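Local coordinates for tail spike protein gp49 (PDB 4RU4) that cleaves the O-specific polysaccharide of Pseudomonas as a lyase, serving as the phage tailspike that breaks down the host envelope during entry, at the interface of chains A and B. Residues are numbered along the deposited sequence; one frame, centred on the assembly and turned at random. Chains: chain A/B, tail spike protein gp49.

Contact 1: the interface of chains A and B. Residues chain A 550, 553-554, 560; chain B 564, 566, 578.
The hydroxyl OG of A:Ser554 sits between an amide and an aromatic ring of chain B. The amide nitrogen ND2 of B:Asn566 donates to it over 3.0 Å along a nearly straight line (171° at the hydrogen), with OG close to the plane of the amide. On its other flank, OG lies above the rim of B:Phe578, on one face, 3.4 Å from CZ, and A:Ser554 CB rests on the same face beside CE2. The serine therefore covers the CE2-CZ rim of the ring with its methylene and hydroxyl, not the ring centre. With its CG anti to the backbone N (chi1 -175°), B:Asn566 reaches across and lays the flat of its amide over the main chain of A:Arg553; its CG is 3.3 Å from A:Arg553 N. The bond to OG and this backbone packing together should fix the amide rotation. B:Ile564 packs against both the loop and A:Val560. CG1 leaves between the backbone N and the carbonyl carbon (chi1 63°), carrying CD1 towards the loop, 3.6 Å from A:Arg553 O. Its other branch, CG2, turns to A:Val560 CG1 at 3.9 Å, and CB and CG2 also border the carbonyl O of A:Lys550. A:Val560 divides its methyls between two partners, since CG2 meets B:Phe578 CB at 3.7 Å, the two side chains crossing at about a right angle. Behind this surface, the extended A:Lys550 braces the loop from within its own chain: its ammonium NZ donates to A:Ser554 O and to A:Val560 O, each at 2.6 Å and in the carbonyl plane. This second shell ties both first-shell residues to strand 545-551 and probably presents A:Ser554 to its partners. The patch joins a loop of one Ig-like C-terminal domain to strands 562-565 and 572-578 of its neighbour, and probably helps hold the tailspike trimer together at this end.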
ATOM      1  N   LYS A 550      12.797  34.281  30.243  1.00  7.05           N
ATOM      2  CA  LYS A 550      13.598  35.415  29.796  1.00  8.30           C
ATOM      3  C   LYS A 550      14.964  34.962  29.262  1.00  7.95           C
ATOM      4  O   LYS A 550      15.672  34.175  29.912  1.00  7.91           O
ATOM      5  CB  LYS A 550      13.819  36.383  30.951  1.00  9.38           C
ATOM      6  CG  LYS A 550      14.901  37.428  30.657  1.00 11.96           C
ATOM      7  CD  LYS A 550      15.063  38.417  31.822  1.00 11.44           C
ATOM      8  CE  LYS A 550      16.405  39.088  31.753  1.00 11.48           C
ATOM      9  NZ  LYS A 550      16.522  40.306  32.594  1.00 11.33           N
ATOM     10  N   ARG A 553      19.591  38.631  28.231  1.00  7.28           N
ATOM     11  CA  ARG A 553      19.886  39.762  29.095  1.00  8.46           C
ATOM     12  C   ARG A 553      19.958  39.103  30.479  1.00  9.47           C
ATOM     13  O   ARG A 553      19.235  38.145  30.729  1.00  9.26           O
ATOM     14  CB  ARG A 553      18.742  40.788  29.050  1.00  6.99           C
ATOM     15  CG  ARG A 553      18.926  41.991  29.987  1.00  8.33           C
ATOM     16  CD  ARG A 553      20.050  42.938  29.475  1.00 10.30           C
ATOM     17  NE  ARG A 553      19.714  43.479  28.154  1.00 10.98           N
ATOM     18  CZ  ARG A 553      20.503  44.245  27.405  1.00 11.44           C
ATOM     19  NH1 ARG A 553      21.727  44.581  27.817  1.00 10.28           N
ATOM     20  NH2 ARG A 553      20.068  44.647  26.216  1.00  9.35           N
ATOM     21  N   SER A 554      20.849  39.566  31.351  1.00  8.10           N
ATOM     22  CA  SER A 554      20.857  39.083  32.730  1.00  9.97           C
ATOM     23  C   SER A 554      20.189  40.140  33.628  1.00 12.25           C
ATOM     24  O   SER A 554      18.954  40.253  33.608  1.00 10.79           O
ATOM     25  CB  SER A 554      22.273  38.690  33.173  1.00 10.35           C
ATOM     26  OG  SER A 554      22.708  37.558  32.398  1.00 12.34           O
ATOM     27  N   VAL A 560      16.670  40.928  37.573  1.00  8.15           N
ATOM     28  CA  VAL A 560      16.540  40.038  36.427  1.00  9.33           C
ATOM     29  C   VAL A 560      15.130  40.135  35.850  1.00 10.91           C
ATOM     30  O   VAL A 560      14.940  40.249  34.623  1.00 11.12           O
ATOM     31  CB  VAL A 560      16.831  38.578  36.789  1.00 11.86           C
ATOM     32  CG1 VAL A 560      16.604  37.714  35.538  1.00  7.93           C
ATOM     33  CG2 VAL A 560      18.267  38.425  37.287  1.00 10.01           C
TER
ATOM     34  N   ILE B 564      17.366  31.580  33.619  1.00  8.82           N
ATOM     35  CA  ILE B 564      17.338  32.248  32.315  1.00  7.66           C
ATOM     36  C   ILE B 564      18.328  31.566  31.385  1.00  9.92           C
ATOM     37  O   ILE B 564      18.971  30.591  31.761  1.00  7.97           O
ATOM     38  CB  ILE B 564      17.728  33.736  32.429  1.00  7.40           C
ATOM     39  CG1 ILE B 564      19.175  33.859  32.937  1.00  7.55           C
ATOM     40  CG2 ILE B 564      16.744  34.489  33.373  1.00  7.85           C
ATOM     41  CD1 ILE B 564      19.736  35.324  32.963  1.00 11.25           C
ATOM     42  N   ASN B 566      21.398  33.146  28.791  1.00  9.13           N
ATOM     43  CA  ASN B 566      22.012  34.349  28.232  1.00 11.94           C
ATOM     44  C   ASN B 566      23.478  34.099  28.014  1.00  8.31           C
ATOM     45  O   ASN B 566      24.174  33.910  28.991  1.00  8.89           O
ATOM     46  CB  ASN B 566      21.873  35.544  29.200  1.00  8.75           C
ATOM     47  CG  ASN B 566      22.400  36.845  28.589  1.00 10.38           C
ATOM     48  OD1 ASN B 566      22.496  36.965  27.360  1.00  9.93           O
ATOM     49  ND2 ASN B 566      22.712  37.830  29.427  1.00  8.38           N
ATOM     50  N   PHE B 578      20.160  33.216  38.605  1.00  7.98           N
ATOM     51  CA  PHE B 578      20.593  34.549  39.078  1.00 11.57           C
ATOM     52  C   PHE B 578      19.633  34.997  40.175  1.00  8.93           C
ATOM     53  O   PHE B 578      18.420  34.945  39.984  1.00 10.43           O
ATOM     54  CB  PHE B 578      20.497  35.596  37.951  1.00 10.06           C
ATOM     55  CG  PHE B 578      21.584  35.519  36.911  1.00 11.60           C
ATOM     56  CD1 PHE B 578      21.621  34.486  35.989  1.00 14.18           C
ATOM     57  CD2 PHE B 578      22.551  36.529  36.832  1.00 11.21           C
ATOM     58  CE1 PHE B 578      22.609  34.429  35.002  1.00 13.01           C
ATOM     59  CE2 PHE B 578      23.542  36.481  35.866  1.00 12.34           C
ATOM     60  CZ  PHE B 578      23.579  35.419  34.946  1.00 10.03           C
TER

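Contact 2: the interface of chains A and B. Residues chain A 518, 551-552; chain B 544, 565-568.
B:Thr568 meets the side chains of A:Asp552, A:Arg518 and A:Thr551 at successive atoms. Its CB lies 3.8 Å from A:Asp552 OD2. From there the hydroxyl OG1 projects between the backbone N and the carbonyl carbon (chi1 62°) and donates to the syn lone pair of A:Asp552 OD2 at 2.7 Å, while accepting from the guanidinium nitrogen NH1 of A:Arg518 at 3.0 Å. The methyl CG2 takes the other direction, packing 3.8 Å from A:Thr551 CB. Beside the side chain, B:Thr568 N donates to A:Asp552 OD1 at 3.0 Å from above the carboxylate plane, which lets one residue engage both carboxylate oxygens. OD2 is also held from within chain A, by A:Thr551 OG1 on its anti side and by A:Arg518 NH2, a salt bridge of 3.0 Å that meets it above the plane. These donors should favour a charged carboxylate and fix its rotation. Bent at chi3 (52°), A:Arg518 also offers NH1 to the carbonyl O of B:Pro544. At the strand end, A:Asp552 N donates to B:Ala565 O at 2.9 Å, next to a parallel bridge between A:Thr551 and B:Ala565. The peptide before B:Pro567 is cis, and this probably helps turn chain B so that B:Thr568 N faces the carboxylate. The site probably locks neighbouring Ig-like domains in register by pairing the ends of strands 545-551 and 562-565 and adding a shared polar network.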
ATOM      1  N   ARG A 518       9.736  34.302  20.124  1.00 10.49           N
ATOM      2  CA  ARG A 518      10.567  35.156  20.960  1.00 11.72           C
ATOM      3  C   ARG A 518      10.050  36.573  20.805  1.00 11.47           C
ATOM      4  O   ARG A 518       9.959  37.076  19.696  1.00 10.98           O
ATOM      5  CB  ARG A 518      12.029  35.026  20.529  1.00  9.46           C
ATOM      6  CG  ARG A 518      12.567  33.619  20.799  1.00 11.75           C
ATOM      7  CD  ARG A 518      13.861  33.307  20.031  1.00 13.62           C
ATOM      8  NE  ARG A 518      14.908  34.309  20.220  1.00 11.69           N
ATOM      9  CZ  ARG A 518      15.935  34.166  21.058  1.00 13.10           C
ATOM     10  NH1 ARG A 518      16.044  33.057  21.770  1.00  9.30           N
ATOM     11  NH2 ARG A 518      16.869  35.120  21.171  1.00 10.45           N
ATOM     12  N   THR A 551      15.335  35.431  28.072  1.00  9.83           N
ATOM     13  CA  THR A 551      16.682  35.173  27.553  1.00  9.16           C
ATOM     14  C   THR A 551      17.376  36.445  27.042  1.00 11.83           C
ATOM     15  O   THR A 551      16.733  37.482  26.780  1.00  8.93           O
ATOM     16  CB  THR A 551      16.700  34.101  26.421  1.00 10.56           C
ATOM     17  OG1 THR A 551      16.178  34.667  25.213  1.00  8.46           O
ATOM     18  CG2 THR A 551      15.891  32.868  26.806  1.00  7.50           C
ATOM     19  N   ASP A 552      18.698  36.347  26.935  1.00  8.54           N
ATOM     20  CA  ASP A 552      19.540  37.297  26.226  1.00 10.42           C
ATOM     21  C   ASP A 552      19.700  38.650  26.912  1.00 10.48           C
ATOM     22  O   ASP A 552      19.911  39.662  26.265  1.00 13.94           O
ATOM     23  CB  ASP A 552      19.097  37.428  24.771  1.00 13.51           C
ATOM     24  CG  ASP A 552      19.408  36.173  23.973  1.00 15.53           C
ATOM     25  OD1 ASP A 552      20.599  35.957  23.636  1.00 14.60           O
ATOM     26  OD2 ASP A 552      18.474  35.390  23.732  1.00 14.29           O
TER
ATOM     27  N   PRO B 544      16.555  29.355  18.695  1.00 10.01           N
ATOM     28  CA  PRO B 544      15.283  28.698  18.970  1.00  7.21           C
ATOM     29  C   PRO B 544      14.564  29.338  20.161  1.00 10.10           C
ATOM     30  O   PRO B 544      15.136  30.187  20.870  1.00 10.40           O
ATOM     31  CB  PRO B 544      15.716  27.274  19.315  1.00  7.14           C
ATOM     32  CG  PRO B 544      17.116  27.462  19.932  1.00  7.69           C
ATOM     33  CD  PRO B 544      17.721  28.532  19.077  1.00 10.79           C
ATOM     34  N   ALA B 565      18.427  32.060  30.158  1.00  8.62           N
ATOM     35  CA  ALA B 565      19.525  31.670  29.277  1.00 10.17           C
ATOM     36  C   ALA B 565      20.100  32.953  28.675  1.00 10.06           C
ATOM     37  O   ALA B 565      19.370  33.754  28.096  1.00 10.43           O
ATOM     38  CB  ALA B 565      19.034  30.765  28.177  1.00  7.04           C
ATOM     39  N   ASN B 566      21.398  33.146  28.791  1.00  9.13           N
ATOM     40  CA  ASN B 566      22.012  34.349  28.232  1.00 11.94           C
ATOM     41  C   ASN B 566      23.478  34.099  28.014  1.00  8.31           C
ATOM     42  O   ASN B 566      24.174  33.910  28.991  1.00  8.89           O
ATOM     43  CB  ASN B 566      21.873  35.544  29.200  1.00  8.75           C
ATOM     44  CG  ASN B 566      22.400  36.845  28.589  1.00 10.38           C
ATOM     45  OD1 ASN B 566      22.496  36.965  27.360  1.00  9.93           O
ATOM     46  ND2 ASN B 566      22.712  37.830  29.427  1.00  8.38           N
ATOM     47  N   PRO B 567      23.942  34.075  26.743  1.00  8.05           N
ATOM     48  CA  PRO B 567      23.094  34.271  25.547  1.00 10.34           C
ATOM     49  C   PRO B 567      22.416  32.987  25.052  1.00 13.61           C
ATOM     50  O   PRO B 567      22.605  31.922  25.673  1.00 11.41           O
ATOM     51  CB  PRO B 567      24.099  34.693  24.485  1.00 12.57           C
ATOM     52  CG  PRO B 567      25.365  33.893  24.868  1.00 14.69           C
ATOM     53  CD  PRO B 567      25.378  33.961  26.392  1.00 10.01           C
ATOM     54  N   THR B 568      21.633  33.118  23.970  1.00  8.71           N
ATOM     55  CA  THR B 568      21.142  31.998  23.188  1.00  9.74           C
ATOM     56  C   THR B 568      21.570  32.260  21.757  1.00 13.98           C
ATOM     57  O   THR B 568      21.829  33.407  21.367  1.00 11.05           O
ATOM     58  CB  THR B 568      19.583  31.824  23.232  1.00  9.23           C
ATOM     59  OG1 THR B 568      18.950  32.979  22.678  1.00 10.40           O
ATOM     60  CG2 THR B 568      19.061  31.624  24.679  1.00  9.20           C
TER

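Contact 1 and contact 2 lie side by side, with the centres of their C-alpha atoms about 8 Å apart. Strand 545-551 of chain A and the loop following it run through both, facing strand 562-565 of chain B and the turn beyond. B:Asn566 belongs to both and links the mainly apolar surface of contact 1 to the charged network of contact 2. The two therefore form one continuous seam between C-terminal domains. In the deposited assembly of three copies the seam would recur between successive chains, which probably helps clamp this end of the tailspike.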